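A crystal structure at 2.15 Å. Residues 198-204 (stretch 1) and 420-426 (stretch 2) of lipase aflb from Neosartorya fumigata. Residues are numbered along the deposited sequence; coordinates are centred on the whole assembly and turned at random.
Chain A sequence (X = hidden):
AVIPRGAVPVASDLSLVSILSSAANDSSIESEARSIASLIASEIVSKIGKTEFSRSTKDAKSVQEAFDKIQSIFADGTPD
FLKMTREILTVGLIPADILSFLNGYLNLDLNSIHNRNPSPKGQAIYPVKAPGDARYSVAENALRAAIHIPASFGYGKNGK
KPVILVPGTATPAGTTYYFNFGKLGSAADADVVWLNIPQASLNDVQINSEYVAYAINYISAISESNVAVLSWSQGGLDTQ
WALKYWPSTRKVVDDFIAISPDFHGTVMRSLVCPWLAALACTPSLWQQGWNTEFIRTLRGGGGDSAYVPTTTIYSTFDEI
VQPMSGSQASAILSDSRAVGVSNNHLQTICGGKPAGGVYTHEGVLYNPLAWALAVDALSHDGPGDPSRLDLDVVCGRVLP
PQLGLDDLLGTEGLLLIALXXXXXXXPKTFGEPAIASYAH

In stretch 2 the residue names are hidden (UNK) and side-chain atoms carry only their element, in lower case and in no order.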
# COMPACT_ATOMS: atom_id res chain seq x y z
N PRO A 198 -2.53 -7.71 10.49
CA PRO A 198 -3.83 -7.85 11.17
C PRO A 198 -4.56 -6.52 11.34
O PRO A 198 -3.93 -5.48 11.54
CB PRO A 198 -3.47 -8.49 12.52
CG PRO A 198 -2.13 -9.14 12.28
CD PRO A 198 -1.43 -8.24 11.32
N GLN A 199 -5.91 -6.56 11.21
CA GLN A 199 -6.82 -5.41 11.29
C GLN A 199 -6.62 -4.50 10.06
O GLN A 199 -6.93 -3.31 10.10
CB GLN A 199 -6.69 -4.65 12.64
CG GLN A 199 -7.25 -5.39 13.87
CD GLN A 199 -6.52 -6.67 14.24
OE1 GLN A 199 -7.02 -7.77 14.01
NE2 GLN A 199 -5.34 -6.55 14.81
N ALA A 200 -6.07 -5.09 8.97
CA ALA A 200 -5.80 -4.45 7.68
C ALA A 200 -5.12 -3.08 7.82
O ALA A 200 -5.60 -2.09 7.28
CB ALA A 200 -7.09 -4.35 6.86
N SER A 201 -4.00 -3.03 8.58
CA SER A 201 -3.19 -1.82 8.81
C SER A 201 -3.96 -0.63 9.43
O SER A 201 -3.52 0.51 9.31
CB SER A 201 -2.51 -1.39 7.51
OG SER A 201 -1.82 -2.46 6.89
N LEU A 202 -5.10 -0.89 10.10
CA LEU A 202 -5.90 0.17 10.73
C LEU A 202 -5.52 0.42 12.18
O LEU A 202 -5.81 1.49 12.71
CB LEU A 202 -7.41 -0.04 10.57
CG LEU A 202 -7.96 0.15 9.15
CD1 LEU A 202 -9.36 -0.35 9.06
CD2 LEU A 202 -7.88 1.62 8.70
N ASN A 203 -4.80 -0.54 12.81
CA ASN A 203 -4.28 -0.35 14.17
C ASN A 203 -3.04 0.55 14.09
O ASN A 203 -2.60 0.92 13.00
CB ASN A 203 -3.86 -1.69 14.80
CG ASN A 203 -4.95 -2.65 15.20
OD1 ASN A 203 -6.14 -2.34 15.20
ND2 ASN A 203 -4.54 -3.85 15.57
N ASP A 204 -2.49 0.88 15.26
CA ASP A 204 -1.29 1.67 15.48
C ASP A 204 -0.18 1.30 14.47
O ASP A 204 0.22 0.13 14.39
CB ASP A 204 -0.84 1.44 16.93
CG ASP A 204 0.33 2.26 17.43
OD1 ASP A 204 0.95 2.98 16.62
OD2 ASP A 204 0.62 2.18 18.64
N UNK A 420 -15.12 -0.64 3.73
CA UNK A 420 -15.70 -1.67 4.59
C UNK A 420 -14.85 -1.86 5.85
O UNK A 420 -15.40 -1.85 6.95
c UNK A 420 -15.83 -2.97 3.83
N UNK A 421 -13.51 -1.99 5.70
CA UNK A 421 -12.59 -2.16 6.83
C UNK A 421 -12.60 -0.95 7.78
O UNK A 421 -12.65 -1.13 9.00
c UNK A 421 -10.95 -3.88 5.83
c UNK A 421 -11.16 -2.46 6.34
c UNK A 421 -11.02 -4.98 6.86
o UNK A 421 -10.61 -4.75 8.02
o UNK A 421 -11.49 -6.09 6.52
N UNK A 422 -12.58 0.28 7.22
CA UNK A 422 -12.61 1.52 8.03
C UNK A 422 -13.91 1.59 8.85
O UNK A 422 -13.86 1.80 10.07
c UNK A 422 -12.37 2.80 7.17
c UNK A 422 -12.68 4.07 7.96
c UNK A 422 -10.93 2.86 6.67
N UNK A 423 -15.05 1.36 8.18
CA UNK A 423 -16.36 1.43 8.82
C UNK A 423 -16.58 0.35 9.88
O UNK A 423 -17.15 0.65 10.92
c UNK A 423 -17.47 2.63 6.76
c UNK A 423 -17.31 3.98 7.44
c UNK A 423 -17.50 1.46 7.78
c UNK A 423 -18.73 2.64 5.91
N UNK A 424 -16.08 -0.87 9.65
CA UNK A 424 -16.22 -1.98 10.61
C UNK A 424 -15.22 -1.89 11.77
O UNK A 424 -15.41 -2.60 12.76
c UNK A 424 -16.06 -3.31 9.89
N UNK A 425 -14.17 -1.06 11.66
CA UNK A 425 -13.16 -0.95 12.72
C UNK A 425 -13.76 -0.41 14.00
O UNK A 425 -14.35 0.66 14.01
c UNK A 425 -11.96 -0.10 12.28
o UNK A 425 -7.63 -0.21 15.98
c UNK A 425 -10.78 0.73 14.36
c UNK A 425 -10.81 -0.13 13.27
c UNK A 425 -9.75 -1.02 13.11
c UNK A 425 -9.73 0.70 15.28
c UNK A 425 -8.68 -0.19 15.09
c UNK A 425 -8.68 -1.04 14.00
N UNK A 426 -13.61 -1.18 15.08
CA UNK A 426 -14.11 -0.86 16.41
C UNK A 426 -13.11 -1.33 17.47
O UNK A 426 -12.54 -2.40 17.30
c UNK A 426 -18.89 -1.14 14.84
n UNK A 426 -20.30 -1.51 15.15
c UNK A 426 -15.50 -1.50 16.65
c UNK A 426 -17.92 -1.67 15.88
c UNK A 426 -16.61 -0.91 15.80

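Position 420 carries a single side-chain carbon. It lies in a helix that began earlier in the chain, and it is out of reach of stretch 1. One carbon means alanine: Ala420.

Position 421 has three side-chain carbons, the third bearing two oxygens. That is a carboxylate on a two-carbon stem. The CA-to-CB bond points toward stretch 1, and one of the oxygens lies 3.7 Å from CB of Ala200. The residue is glutamate, Glu421, and the oxygen in question is OE1. The other, OE2, is hydrogen-bonded elsewhere in the structure.

Position 422 has three carbons, with the first carrying the other two. Branching directly at CB, with no further atoms, identifies valine. The CA-to-CB bond points sideways, yet CG2 of Val422 lies 3.9 Å from CD2 of Leu202. This is an apolar contact between buried residues.

Position 423 has four carbons, forked at the second. Its CA-to-CB bond points away from stretch 1, and it touches none of it. The fork one atom beyond CB makes it leucine, Leu423, with chi1 m and chi2 t.

Position 424 again has one carbon. It is exposed and makes no contact with stretch 1. It is Ala424, whose backbone N donates to O of Ala420 at 3.0 Å, a normal helical bond.

Position 425 has one carbon, then a six-carbon ring bearing an oxygen. The ring extends toward stretch 1, and its oxygen is 2.7 Å from OD1 of Asn203. A hydroxylated six-membered ring is tyrosine. Tyr425 is the first residue to leave helical phi/psi, and its CA-to-CB bond points toward stretch 1.

Position 426 has four carbons in a row ending in nitrogen. It is exposed and out of reach of stretch 1. The chain is that of lysine, Lys426; it touches a crystal neighbour.

The contact centres on Leu202, which has the largest covered area of any residue here, 92 Å². Its CD1 packs 3.4 Å from the backbone O of Glu421, while its CB lies 3.6 Å from CD2 of Tyr425. One leucine thus meets both the last part of the helix and the ring that follows it. Asn203 and CB of Gln199 lie at the edge of that ring. In stretch 1, N of Leu202 donates to O of Gln199 at 3.0 Å, closing a tight turn. The two stretches together bury 311 Å², and the clearly defined part of the contact is packing.

Stretch 2, residues 420-426: AEVLAYK
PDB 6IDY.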